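Long-range contacts in alpha-ketoglutarate-dependent non-heme iron oxygenase EasH (PDB 5M0T), which probably catalyses an iron(II)- and 2-oxoglutarate-dependent oxidation step in the biosynthesis of the ergot alkaloid cycloclavine: residues A[31-36]-A[171-176]; A[132-137]-A[208-213]; A[151-156]-A[201-206]. One frame throughout, in Å; residues are numbered along the deposited sequence.

Contact 1 (A[31-36]-A[171-176]); sequences DGVVVI and VLPGSH
Asp31 and Gly174 are joined backbone to backbone, the Gly174 N-H pointing at Asp31 O across 2.7 Å, just where the chain leaves a helix through Gly32 and enters strand 33-37. Gly174 is the third residue of a type II beta turn, Leu172 to Ser175, with Pro173 ahead of it; its positive phi of 96° suits that place. Leu172 O is gripped twice by Ser175, through the backbone N and through OG at 2.7 Å. The same Asp31 carbonyl also receives a CA-H contact from Pro173.

Beyond the turn, the His176 ring lies over Gly32. Gly32 CA stands 3.5 Å from the ring centroid and only 11° off its normal, a CH-pi contact that the missing side chain of this glycine makes possible. Gly174 N sits at the edge of the ring, in its plane, and His176 NE2 is held by Gln29 O of helix 21-31, which leads into Gly32.

Val33 spreads its two methyls over different residues: CG1 rests 3.9 Å from Pro173 CG, while CG2 meets Val171 CG2, also at 3.9 Å. Asp31 turns its carboxylate elsewhere, into a salt bridge with Arg13. The arrangement is a Pro-Gly type II turn packed against a helix-to-strand junction, at the start of one strand of the main sheet in this cupin-type double-stranded beta-helix.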
ATOM      1  N   ASP A  31     -23.718  -5.265  12.672  1.00 34.98           N
ATOM      2  CA  ASP A  31     -23.408  -4.365  13.801  1.00 35.32           C
ATOM      3  C   ASP A  31     -22.095  -3.579  13.666  1.00 33.92           C
ATOM      4  O   ASP A  31     -21.918  -2.573  14.342  1.00 32.18           O
ATOM      5  CB  ASP A  31     -23.358  -5.163  15.107  1.00 34.81           C
ATOM      6  CG  ASP A  31     -24.728  -5.706  15.544  1.00 38.04           C
ATOM      7  OD1 ASP A  31     -25.722  -5.613  14.799  1.00 41.37           O
ATOM      8  OD2 ASP A  31     -24.811  -6.246  16.663  1.00 39.24           O
ATOM      9  N   GLY A  32     -21.186  -4.046  12.811  1.00 33.06           N
ATOM     10  CA  GLY A  32     -19.868  -3.433  12.648  1.00 33.76           C
ATOM     11  C   GLY A  32     -18.859  -3.773  13.724  1.00 34.86           C
ATOM     12  O   GLY A  32     -17.698  -3.353  13.647  1.00 37.24           O
ATOM     13  N   VAL A  33     -19.287  -4.553  14.714  1.00 32.48           N
ATOM     14  CA  VAL A  33     -18.486  -4.849  15.874  1.00 30.82           C
ATOM     15  C   VAL A  33     -19.119  -6.035  16.590  1.00 30.58           C
ATOM     16  O   VAL A  33     -20.349  -6.115  16.692  1.00 33.22           O
ATOM     17  CB  VAL A  33     -18.345  -3.608  16.811  1.00 32.60           C
ATOM     18  CG1 VAL A  33     -19.702  -3.100  17.302  1.00 32.98           C
ATOM     19  CG2 VAL A  33     -17.435  -3.916  17.993  1.00 31.54           C
ATOM     20  N   VAL A  34     -18.287  -6.967  17.043  1.00 30.54           N
ATOM     21  CA  VAL A  34     -18.745  -8.117  17.845  1.00 31.17           C
ATOM     22  C   VAL A  34     -17.633  -8.530  18.810  1.00 29.68           C
ATOM     23  O   VAL A  34     -16.461  -8.426  18.471  1.00 28.90           O
ATOM     24  CB  VAL A  34     -19.159  -9.313  16.934  1.00 31.61           C
ATOM     25  CG1 VAL A  34     -18.026  -9.733  16.017  1.00 32.01           C
ATOM     26  CG2 VAL A  34     -19.647 -10.504  17.740  1.00 32.09           C
ATOM     27  N   VAL A  35     -18.002  -8.984  20.002  1.00 31.31           N
ATOM     28  CA  VAL A  35     -17.037  -9.581  20.936  1.00 33.76           C
ATOM     29  C   VAL A  35     -16.885 -11.089  20.649  1.00 36.09           C
ATOM     30  O   VAL A  35     -17.868 -11.836  20.638  1.00 40.18           O
ATOM     31  CB  VAL A  35     -17.442  -9.342  22.401  1.00 35.81           C
ATOM     32  CG1 VAL A  35     -16.488 -10.065  23.351  1.00 38.22           C
ATOM     33  CG2 VAL A  35     -17.500  -7.841  22.706  1.00 34.87           C
ATOM     34  N   ILE A  36     -15.653 -11.508  20.369  1.00 35.00           N
ATOM     35  CA  ILE A  36     -15.307 -12.920  20.236  1.00 37.78           C
ATOM     36  C   ILE A  36     -14.818 -13.425  21.593  1.00 37.79           C
ATOM     37  O   ILE A  36     -13.726 -13.064  22.033  1.00 37.76           O
ATOM     38  CB  ILE A  36     -14.221 -13.175  19.163  1.00 38.36           C
ATOM     39  CG1 ILE A  36     -14.591 -12.528  17.826  1.00 40.51           C
ATOM     40  CG2 ILE A  36     -14.029 -14.662  18.941  1.00 40.75           C
ATOM     41  CD1 ILE A  36     -13.551 -12.679  16.733  1.00 40.98           C
ATOM     42  N   VAL A 171     -17.334   1.303  21.843  1.00 32.52           N
ATOM     43  CA  VAL A 171     -17.738   1.073  20.452  1.00 31.75           C
ATOM     44  C   VAL A 171     -19.183   1.482  20.266  1.00 31.89           C
ATOM     45  O   VAL A 171     -19.959   1.410  21.195  1.00 33.07           O
ATOM     46  CB  VAL A 171     -17.557  -0.410  20.015  1.00 33.16           C
ATOM     47  CG1 VAL A 171     -16.103  -0.870  20.193  1.00 32.81           C
ATOM     48  CG2 VAL A 171     -18.493  -1.338  20.778  1.00 33.78           C
ATOM     49  N   LEU A 172     -19.527   1.944  19.072  1.00 32.72           N
ATOM     50  CA  LEU A 172     -20.899   2.252  18.710  1.00 34.32           C
ATOM     51  C   LEU A 172     -21.341   1.262  17.628  1.00 34.61           C
ATOM     52  O   LEU A 172     -21.048   1.466  16.452  1.00 34.63           O
ATOM     53  CB  LEU A 172     -21.029   3.694  18.210  1.00 35.24           C
ATOM     54  CG  LEU A 172     -20.989   4.784  19.287  1.00 37.30           C
ATOM     55  CD1 LEU A 172     -20.959   6.171  18.664  1.00 37.93           C
ATOM     56  CD2 LEU A 172     -22.178   4.684  20.233  1.00 37.92           C
ATOM     57  N   PRO A 173     -22.035   0.178  18.031  1.00 34.01           N
ATOM     58  CA  PRO A 173     -22.606  -0.756  17.067  1.00 33.69           C
ATOM     59  C   PRO A 173     -23.548  -0.047  16.104  1.00 33.26           C
ATOM     60  O   PRO A 173     -24.351   0.776  16.541  1.00 35.22           O
ATOM     61  CB  PRO A 173     -23.382  -1.737  17.949  1.00 34.97           C
ATOM     62  CG  PRO A 173     -22.721  -1.681  19.259  1.00 34.89           C
ATOM     63  CD  PRO A 173     -22.245  -0.271  19.418  1.00 34.52           C
ATOM     64  N   GLY A 174     -23.419  -0.325  14.810  1.00 32.01           N
ATOM     65  CA  GLY A 174     -24.269   0.308  13.792  1.00 32.04           C
ATOM     66  C   GLY A 174     -23.655   1.530  13.130  1.00 31.68           C
ATOM     67  O   GLY A 174     -24.163   1.967  12.095  1.00 31.10           O
ATOM     68  N   SER A 175     -22.566   2.079  13.699  1.00 31.25           N
ATOM     69  CA  SER A 175     -21.938   3.306  13.156  1.00 31.18           C
ATOM     70  C   SER A 175     -21.283   3.116  11.787  1.00 31.15           C
ATOM     71  O   SER A 175     -21.159   4.071  11.010  1.00 31.58           O
ATOM     72  CB  SER A 175     -20.967   3.944  14.158  1.00 30.22           C
ATOM     73  OG  SER A 175     -19.958   3.065  14.597  1.00 29.24           O
ATOM     74  N   HIS A 176     -20.899   1.882  11.478  1.00 30.67           N
ATOM     75  CA  HIS A 176     -20.485   1.510  10.121  1.00 31.94           C
ATOM     76  C   HIS A 176     -21.513   1.743   8.996  1.00 32.62           C
ATOM     77  O   HIS A 176     -21.148   1.695   7.821  1.00 32.60           O
ATOM     78  CB  HIS A 176     -19.967   0.068  10.104  1.00 33.51           C
ATOM     79  CG  HIS A 176     -21.041  -0.971  10.172  1.00 34.97           C
ATOM     80  ND1 HIS A 176     -21.973  -1.028  11.188  1.00 36.41           N
ATOM     81  CD2 HIS A 176     -21.336  -1.997   9.338  1.00 36.75           C
ATOM     82  CE1 HIS A 176     -22.797  -2.034  10.977  1.00 37.93           C
ATOM     83  NE2 HIS A 176     -22.430  -2.640   9.862  1.00 38.67           N
TER

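Contact 2 (A[132-137]-A[208-213]); sequences HREHDG and TLHGAG. With FE2 (Fe (II) ion), chain C; AKG (2-oxoglutaric acid), chain D.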
ATOM      1  N   HIS A 132     -13.330   7.434  16.931  1.00 34.04           N
ATOM      2  CA  HIS A 132     -12.801   7.587  15.579  1.00 35.14           C
ATOM      3  C   HIS A 132     -13.043   6.292  14.781  1.00 33.97           C
ATOM      4  O   HIS A 132     -13.319   5.243  15.361  1.00 32.62           O
ATOM      5  CB  HIS A 132     -11.285   7.893  15.653  1.00 35.88           C
ATOM      6  CG  HIS A 132     -10.477   6.813  16.322  1.00 37.34           C
ATOM      7  ND1 HIS A 132     -10.293   6.752  17.686  1.00 37.15           N
ATOM      8  CD2 HIS A 132      -9.839   5.727  15.813  1.00 36.88           C
ATOM      9  CE1 HIS A 132      -9.564   5.687  17.985  1.00 36.87           C
ATOM     10  NE2 HIS A 132      -9.298   5.029  16.871  1.00 41.55           N
ATOM     11  N   ARG A 133     -12.930   6.379  13.462  1.00 34.05           N
ATOM     12  CA  ARG A 133     -12.976   5.208  12.590  1.00 34.19           C
ATOM     13  C   ARG A 133     -11.559   4.918  12.154  1.00 35.48           C
ATOM     14  O   ARG A 133     -10.812   5.840  11.797  1.00 36.74           O
ATOM     15  CB  ARG A 133     -13.860   5.475  11.374  1.00 33.73           C
ATOM     16  CG  ARG A 133     -15.323   5.615  11.743  1.00 33.23           C
ATOM     17  CD  ARG A 133     -16.211   5.680  10.522  1.00 32.27           C
ATOM     18  NE  ARG A 133     -17.612   5.679  10.919  1.00 31.73           N
ATOM     19  CZ  ARG A 133     -18.311   6.754  11.283  1.00 32.19           C
ATOM     20  NH1 ARG A 133     -17.748   7.973  11.323  1.00 32.16           N
ATOM     21  NH2 ARG A 133     -19.594   6.603  11.626  1.00 32.18           N
ATOM     22  N   GLU A 134     -11.186   3.643  12.181  1.00 35.15           N
ATOM     23  CA  GLU A 134      -9.806   3.257  11.911  1.00 36.08           C
ATOM     24  C   GLU A 134      -9.416   3.519  10.446  1.00 35.60           C
ATOM     25  O   GLU A 134      -8.246   3.799  10.178  1.00 37.08           O
ATOM     26  CB  GLU A 134      -9.540   1.800  12.319  1.00 37.10           C
ATOM     27  CG  GLU A 134      -8.197   1.606  13.044  1.00 40.05           C
ATOM     28  CD  GLU A 134      -8.231   1.939  14.543  1.00 43.40           C
ATOM     29  OE1 GLU A 134      -8.256   3.130  14.928  1.00 37.41           O
ATOM     30  OE2 GLU A 134      -8.222   0.993  15.368  1.00 49.13           O
ATOM     31  N   HIS A 135     -10.382   3.490   9.518  1.00 31.94           N
ATOM     32  CA  HIS A 135     -10.091   3.736   8.096  1.00 31.21           C
ATOM     33  C   HIS A 135      -9.699   5.179   7.755  1.00 33.33           C
ATOM     34  O   HIS A 135      -9.281   5.456   6.636  1.00 33.83           O
ATOM     35  CB  HIS A 135     -11.216   3.190   7.181  1.00 30.33           C
ATOM     36  CG  HIS A 135     -12.382   4.107   6.961  1.00 31.55           C
ATOM     37  ND1 HIS A 135     -13.369   3.816   6.043  1.00 31.87           N
ATOM     38  CD2 HIS A 135     -12.712   5.313   7.491  1.00 31.63           C
ATOM     39  CE1 HIS A 135     -14.249   4.802   6.022  1.00 31.88           C
ATOM     40  NE2 HIS A 135     -13.873   5.717   6.893  1.00 31.69           N
ATOM     41  N   ASP A 136      -9.825   6.101   8.710  1.00 34.94           N
ATOM     42  CA  ASP A 136      -9.377   7.483   8.485  1.00 37.09           C
ATOM     43  C   ASP A 136      -7.851   7.637   8.428  1.00 36.96           C
ATOM     44  O   ASP A 136      -7.364   8.703   8.129  1.00 37.70           O
ATOM     45  CB  ASP A 136     -10.028   8.441   9.496  1.00 37.86           C
ATOM     46  CG  ASP A 136     -11.525   8.637   9.245  1.00 39.02           C
ATOM     47  OD1 ASP A 136     -11.921   8.827   8.076  1.00 40.44           O
ATOM     48  OD2 ASP A 136     -12.312   8.631  10.209  1.00 40.11           O
ATOM     49  N   GLY A 137      -7.104   6.560   8.689  1.00 37.52           N
ATOM     50  CA  GLY A 137      -5.684   6.500   8.361  1.00 37.77           C
ATOM     51  C   GLY A 137      -5.370   6.437   6.865  1.00 39.31           C
ATOM     52  O   GLY A 137      -4.221   6.640   6.480  1.00 40.50           O
ATOM     53  N   THR A 208     -16.270   1.418  11.882  1.00 28.05           N
ATOM     54  CA  THR A 208     -17.013   1.477  13.123  1.00 27.99           C
ATOM     55  C   THR A 208     -16.332   2.427  14.106  1.00 28.77           C
ATOM     56  O   THR A 208     -15.127   2.312  14.353  1.00 28.64           O
ATOM     57  CB  THR A 208     -17.122   0.070  13.725  1.00 28.49           C
ATOM     58  OG1 THR A 208     -17.780  -0.805  12.780  1.00 29.22           O
ATOM     59  CG2 THR A 208     -17.884   0.077  15.035  1.00 28.75           C
ATOM     60  N   LEU A 209     -17.120   3.352  14.664  1.00 28.92           N
ATOM     61  CA  LEU A 209     -16.641   4.320  15.648  1.00 29.50           C
ATOM     62  C   LEU A 209     -16.266   3.617  16.938  1.00 29.63           C
ATOM     63  O   LEU A 209     -17.035   2.824  17.458  1.00 30.83           O
ATOM     64  CB  LEU A 209     -17.687   5.397  15.959  1.00 29.59           C
ATOM     65  CG  LEU A 209     -17.872   6.480  14.898  1.00 30.51           C
ATOM     66  CD1 LEU A 209     -19.153   7.263  15.159  1.00 31.71           C
ATOM     67  CD2 LEU A 209     -16.665   7.424  14.824  1.00 30.58           C
ATOM     68  N   HIS A 210     -15.069   3.901  17.422  1.00 29.43           N
ATOM     69  CA  HIS A 210     -14.543   3.282  18.616  1.00 30.25           C
ATOM     70  C   HIS A 210     -13.466   4.179  19.238  1.00 31.63           C
ATOM     71  O   HIS A 210     -12.986   5.108  18.599  1.00 32.10           O
ATOM     72  CB  HIS A 210     -13.907   1.939  18.253  1.00 30.17           C
ATOM     73  CG  HIS A 210     -12.636   2.095  17.493  1.00 30.41           C
ATOM     74  ND1 HIS A 210     -12.602   2.281  16.130  1.00 30.37           N
ATOM     75  CD2 HIS A 210     -11.359   2.189  17.921  1.00 32.16           C
ATOM     76  CE1 HIS A 210     -11.349   2.455  15.748  1.00 32.24           C
ATOM     77  NE2 HIS A 210     -10.574   2.425  16.820  1.00 35.11           N
ATOM     78  N   GLY A 211     -13.075   3.874  20.466  1.00 32.60           N
ATOM     79  CA  GLY A 211     -11.910   4.508  21.089  1.00 32.95           C
ATOM     80  C   GLY A 211     -11.616   3.917  22.458  1.00 33.40           C
ATOM     81  O   GLY A 211     -12.515   3.402  23.124  1.00 32.98           O
ATOM     82  N   ALA A 212     -10.347   3.956  22.862  1.00 33.41           N
ATOM     83  CA  ALA A 212      -9.917   3.485  24.182  1.00 34.04           C
ATOM     84  C   ALA A 212     -10.635   4.298  25.235  1.00 35.37           C
ATOM     85  O   ALA A 212     -10.775   5.507  25.083  1.00 36.69           O
ATOM     86  CB  ALA A 212      -8.409   3.622  24.350  1.00 34.67           C
ATOM     87  N   GLY A 213     -11.094   3.632  26.284  1.00 36.30           N
ATOM     88  CA  GLY A 213     -11.878   4.266  27.337  1.00 37.95           C
ATOM     89  C   GLY A 213     -11.003   4.969  28.360  1.00 41.20           C
ATOM     90  O   GLY A 213      -9.779   4.814  28.358  1.00 40.65           O
TER
HETATM   91 FE   FE2 C 301      -8.827   3.153  16.867  1.00 30.43          FE
HETATM   92  C1  AKG D 302      -6.558   3.124  18.104  1.00 48.84           C
HETATM   93  O1  AKG D 302      -6.797   3.306  16.911  1.00 43.42           O
HETATM   94  O2  AKG D 302      -5.452   3.499  18.701  1.00 57.14           O
HETATM   95  C2  AKG D 302      -7.532   2.415  19.055  1.00 51.08           C
HETATM   96  O5  AKG D 302      -8.709   2.394  18.752  1.00 37.44           O
HETATM   97  C3  AKG D 302      -7.039   1.738  20.309  1.00 44.68           C
HETATM   98  C4  AKG D 302      -8.173   1.226  21.181  1.00 38.04           C
HETATM   99  C5  AKG D 302      -7.726   0.570  22.459  1.00 49.99           C
HETATM  100  O3  AKG D 302      -6.442   0.322  22.571  1.00 52.71           O
HETATM  101  O4  AKG D 302      -8.521   0.284  23.325  1.00 41.12           O
HETATM  102  O   HOH W   1     -12.939   1.691  13.055  1.00 30.19           O
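The imidazoles of His132 and His210 converge on one iron(II) ion with their planes 65° apart, neither stacked nor edge-to-face. Over one face of the His132 ring lies the carbonyl oxygen of His210, offset toward the rim, while Glu134 OE1 sits at its edge, in plane. The His210 ring has Glu134 OE1 and Thr208 O in its plane, at the edge. The Arg133 guanidinium carries Leu209 CG over its centre, 3.6 Å above the plane; its NE and NH2 donate hydrogen bonds to Lys207 O and Ser175 O respectively.

A single antiparallel bridge sets the two histidines opposite each other: His132 N donates to His210 O at 2.9 Å and His210 N to His132 O at 3.0 Å. Each ring is also fixed through ND1. That of His210 donates almost straight to Thr208 O, at 177° and close to the ring plane, and that of His132 is hydrogen-bonded to Glu130 O. In both histidines chi1 (60° in His132) sets CG between the backbone N and the carbonyl carbon. A water bridges Glu134 N and Thr208 O.

The metal is bound by His132 NE2 and His210 NE2, each at 1.9 Å, and by Glu134 OE1 at 2.0 Å, the carboxylate standing nearly perpendicular to the His210 ring. 2-Oxoglutarate chelates the iron through O1 and O5. Glu134 OE2 stays at a long 2.7 Å from the iron, toward the position trans to His132 NE2. This is the two-histidine, one-carboxylate facial triad of 2-oxoglutarate-dependent oxygenases, with five close donor atoms; in relatives the sixth position receives dioxygen.

Contact 3 (A[151-156]-A[201-206]); sequences SMLNFL and AVLFTG. With AKG (2-oxoglutaric acid), chain D.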
ATOM      1  N   SER A 151     -11.597  -1.744   4.313  1.00 33.63           N
ATOM      2  CA  SER A 151     -10.143  -1.577   4.252  1.00 33.40           C
ATOM      3  C   SER A 151      -9.414  -2.188   5.426  1.00 31.64           C
ATOM      4  O   SER A 151      -8.297  -2.632   5.275  1.00 30.78           O
ATOM      5  CB  SER A 151      -9.796  -0.077   4.202  1.00 34.13           C
ATOM      6  OG  SER A 151     -10.338   0.582   5.326  1.00 32.66           O
ATOM      7  N   MET A 152     -10.030  -2.187   6.601  1.00 32.30           N
ATOM      8  CA  MET A 152      -9.380  -2.648   7.812  1.00 33.75           C
ATOM      9  C   MET A 152     -10.292  -3.529   8.645  1.00 32.75           C
ATOM     10  O   MET A 152     -11.514  -3.381   8.618  1.00 32.98           O
ATOM     11  CB  MET A 152      -8.971  -1.454   8.655  1.00 34.32           C
ATOM     12  CG  MET A 152      -7.982  -0.537   7.982  1.00 37.58           C
ATOM     13  SD  MET A 152      -7.621   0.871   9.026  1.00 44.37           S
ATOM     14  CE  MET A 152      -6.094   1.462   8.304  1.00 50.85           C
ATOM     15  N   LEU A 153      -9.670  -4.433   9.385  1.00 32.74           N
ATOM     16  CA  LEU A 153     -10.352  -5.285  10.344  1.00 34.52           C
ATOM     17  C   LEU A 153      -9.469  -5.367  11.584  1.00 34.85           C
ATOM     18  O   LEU A 153      -8.347  -5.867  11.490  1.00 35.02           O
ATOM     19  CB  LEU A 153     -10.559  -6.692   9.769  1.00 33.33           C
ATOM     20  CG  LEU A 153     -11.414  -7.650  10.599  1.00 34.74           C
ATOM     21  CD1 LEU A 153     -12.722  -7.007  11.069  1.00 34.15           C
ATOM     22  CD2 LEU A 153     -11.688  -8.911   9.786  1.00 34.16           C
ATOM     23  N   ASN A 154      -9.984  -4.894  12.724  1.00 33.90           N
ATOM     24  CA  ASN A 154      -9.236  -4.854  13.990  1.00 36.52           C
ATOM     25  C   ASN A 154      -9.657  -5.958  14.951  1.00 37.54           C
ATOM     26  O   ASN A 154     -10.776  -5.959  15.443  1.00 40.22           O
ATOM     27  CB  ASN A 154      -9.422  -3.498  14.682  1.00 36.68           C
ATOM     28  CG  ASN A 154      -8.408  -3.260  15.797  1.00 40.39           C
ATOM     29  OD1 ASN A 154      -7.918  -4.198  16.443  1.00 40.71           O
ATOM     30  ND2 ASN A 154      -8.079  -1.993  16.019  1.00 38.24           N
ATOM     31  N   PHE A 155      -8.742  -6.879  15.235  1.00 38.36           N
ATOM     32  CA  PHE A 155      -8.941  -7.889  16.268  1.00 38.31           C
ATOM     33  C   PHE A 155      -8.284  -7.342  17.513  1.00 38.17           C
ATOM     34  O   PHE A 155      -7.072  -7.415  17.632  1.00 40.85           O
ATOM     35  CB  PHE A 155      -8.268  -9.211  15.891  1.00 37.71           C
ATOM     36  CG  PHE A 155      -8.835  -9.866  14.657  1.00 37.17           C
ATOM     37  CD1 PHE A 155      -8.470  -9.427  13.393  1.00 34.89           C
ATOM     38  CD2 PHE A 155      -9.677 -10.974  14.762  1.00 36.58           C
ATOM     39  CE1 PHE A 155      -8.970 -10.042  12.256  1.00 35.18           C
ATOM     40  CE2 PHE A 155     -10.186 -11.594  13.626  1.00 36.08           C
ATOM     41  CZ  PHE A 155      -9.829 -11.133  12.375  1.00 35.54           C
ATOM     42  N   LEU A 156      -9.064  -6.780  18.435  1.00 37.59           N
ATOM     43  CA  LEU A 156      -8.501  -6.137  19.618  1.00 37.22           C
ATOM     44  C   LEU A 156      -8.676  -7.032  20.830  1.00 38.21           C
ATOM     45  O   LEU A 156      -9.759  -7.110  21.409  1.00 41.39           O
ATOM     46  CB  LEU A 156      -9.118  -4.750  19.838  1.00 37.92           C
ATOM     47  CG  LEU A 156      -8.286  -3.815  20.755  1.00 39.57           C
ATOM     48  CD1 LEU A 156      -8.673  -2.347  20.582  1.00 40.84           C
ATOM     49  CD2 LEU A 156      -8.385  -4.196  22.229  1.00 39.11           C
ATOM     50  N   ALA A 201     -11.725 -10.953  22.560  1.00 35.26           N
ATOM     51  CA  ALA A 201     -11.315  -9.914  21.629  1.00 34.06           C
ATOM     52  C   ALA A 201     -12.523  -9.173  21.149  1.00 34.16           C
ATOM     53  O   ALA A 201     -13.560  -9.786  20.932  1.00 34.93           O
ATOM     54  CB  ALA A 201     -10.580 -10.505  20.457  1.00 33.48           C
ATOM     55  N   VAL A 202     -12.418  -7.847  21.021  1.00 34.14           N
ATOM     56  CA  VAL A 202     -13.476  -7.084  20.376  1.00 33.70           C
ATOM     57  C   VAL A 202     -13.046  -6.905  18.909  1.00 33.53           C
ATOM     58  O   VAL A 202     -11.929  -6.467  18.628  1.00 31.69           O
ATOM     59  CB  VAL A 202     -13.852  -5.777  21.126  1.00 34.39           C
ATOM     60  CG1 VAL A 202     -12.738  -4.728  21.121  1.00 33.97           C
ATOM     61  CG2 VAL A 202     -15.115  -5.174  20.523  1.00 34.39           C
ATOM     62  N   LEU A 203     -13.932  -7.303  17.991  1.00 33.61           N
ATOM     63  CA  LEU A 203     -13.665  -7.303  16.553  1.00 34.49           C
ATOM     64  C   LEU A 203     -14.486  -6.203  15.884  1.00 36.50           C
ATOM     65  O   LEU A 203     -15.706  -6.211  16.011  1.00 39.78           O
ATOM     66  CB  LEU A 203     -14.068  -8.651  15.949  1.00 36.87           C
ATOM     67  CG  LEU A 203     -13.723  -8.829  14.475  1.00 38.49           C
ATOM     68  CD1 LEU A 203     -12.223  -8.984  14.303  1.00 40.09           C
ATOM     69  CD2 LEU A 203     -14.476  -9.999  13.860  1.00 41.60           C
ATOM     70  N   PHE A 204     -13.833  -5.272  15.179  1.00 35.10           N
ATOM     71  CA  PHE A 204     -14.543  -4.213  14.452  1.00 33.07           C
ATOM     72  C   PHE A 204     -13.867  -3.842  13.134  1.00 31.90           C
ATOM     73  O   PHE A 204     -12.656  -3.976  12.988  1.00 30.18           O
ATOM     74  CB  PHE A 204     -14.775  -2.983  15.331  1.00 34.67           C
ATOM     75  CG  PHE A 204     -13.534  -2.437  15.989  1.00 35.02           C
ATOM     76  CD1 PHE A 204     -12.752  -1.479  15.348  1.00 35.84           C
ATOM     77  CD2 PHE A 204     -13.156  -2.862  17.257  1.00 36.14           C
ATOM     78  CE1 PHE A 204     -11.610  -0.971  15.956  1.00 34.74           C
ATOM     79  CE2 PHE A 204     -12.007  -2.348  17.873  1.00 36.97           C
ATOM     80  CZ  PHE A 204     -11.242  -1.401  17.227  1.00 34.82           C
ATOM     81  N   THR A 205     -14.670  -3.414  12.160  1.00 31.10           N
ATOM     82  CA  THR A 205     -14.149  -2.942  10.891  1.00 30.60           C
ATOM     83  C   THR A 205     -13.607  -1.530  11.045  1.00 31.69           C
ATOM     84  O   THR A 205     -13.881  -0.863  12.035  1.00 32.75           O
ATOM     85  CB  THR A 205     -15.229  -2.869   9.800  1.00 31.97           C
ATOM     86  OG1 THR A 205     -16.128  -1.779  10.074  1.00 29.72           O
ATOM     87  CG2 THR A 205     -15.988  -4.240   9.666  1.00 32.08           C
ATOM     88  N   GLY A 206     -12.897  -1.061  10.026  1.00 30.33           N
ATOM     89  CA  GLY A 206     -12.384   0.298   9.987  1.00 30.67           C
ATOM     90  C   GLY A 206     -13.455   1.363   9.823  1.00 31.22           C
ATOM     91  O   GLY A 206     -13.120   2.537   9.782  1.00 31.61           O
TER
HETATM   92  C1  AKG D 302      -6.558   3.124  18.104  1.00 48.84           C
HETATM   93  O1  AKG D 302      -6.797   3.306  16.911  1.00 43.42           O
HETATM   94  O2  AKG D 302      -5.452   3.499  18.701  1.00 57.14           O
HETATM   95  C2  AKG D 302      -7.532   2.415  19.055  1.00 51.08           C
HETATM   96  O5  AKG D 302      -8.709   2.394  18.752  1.00 37.44           O
HETATM   97  C3  AKG D 302      -7.039   1.738  20.309  1.00 44.68           C
HETATM   98  C4  AKG D 302      -8.173   1.226  21.181  1.00 38.04           C
HETATM   99  C5  AKG D 302      -7.726   0.570  22.459  1.00 49.99           C
HETATM  100  O3  AKG D 302      -6.442   0.322  22.571  1.00 52.71           O
HETATM  101  O4  AKG D 302      -8.521   0.284  23.325  1.00 41.12           O
HETATM  102  O   HOH W   2     -12.933  -0.906   6.759  1.00 30.78           O
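Asn154 and Phe204 lie side by side and point the same way from two antiparallel strands, neighbours at the centre of the main sheet of the double-stranded beta-helix. The Asn154 CB stands over one face of the Phe204 ring, 3.9 Å from the centroid, and the amide follows at the CE1-CZ rim, its plane turned 43° from the ring. With Asn154 CG anti to the backbone N (chi1 -165°), CG comes to the CZ end of the Phe204 ring; Asn154 ND2 lies 3.4 Å from Phe204 CZ. ND2 also makes a weak hydrogen bond to Glu134 OE2, making Asn154 a second-shell neighbour of an iron ligand, and the Phe204 ring meets that of His210, another.

On the opposite side of the sheet, Phe155 and Leu203 also run alongside each other. Leu203 CD1 presses over the Phe155 ring, 3.4 Å from its centroid and offset toward the rim, a tight CH-pi contact. The same methyl meets Leu153 CD1 at 3.8 Å, where the two leucines cross at a slant. Helix 95-105 covers this face through Leu97, Leu100 and Leu104.

Two hydrogen-bonded pairs hold the strands in register, Asn154 with Phe204 and Leu156 with Val202. The straightest link is Asn154 N to Phe204 O, 171° at hydrogen and 2.8 Å long. At the far end Gly206 N reaches Met152 O from above the carbonyl plane. Leu156 packs its CB against Val202 CG1 and sends its other end into the cosubstrate pocket, where Leu156 CD1 touches C5 of 2-oxoglutarate at 3.6 Å.

From the N terminus, segment 31-36 waits until 171-176 for its partner, so contact 1 closes a long loop, joining main-sheet strand 33-37 to the turn after small-sheet strand 170-171. Inside that loop contact 2 opens at 132-137 and contact 3 at 151-156. Contact 3, within the main sheet, closes at 201-206; contact 2 closes at 208-213, joining its loop to small-sheet strand 210-211. Contact 3 is thus nested in contact 2, and both cross contact 1. Strand 201-205 is the shared element of the set: it lies beside strand 33-37, with Ile36 N hydrogen-bonded to Ala201 O. Gly32 O to Thr208 OG1 joins contacts 1 and 2, His135 N to Gly206 O contacts 2 and 3.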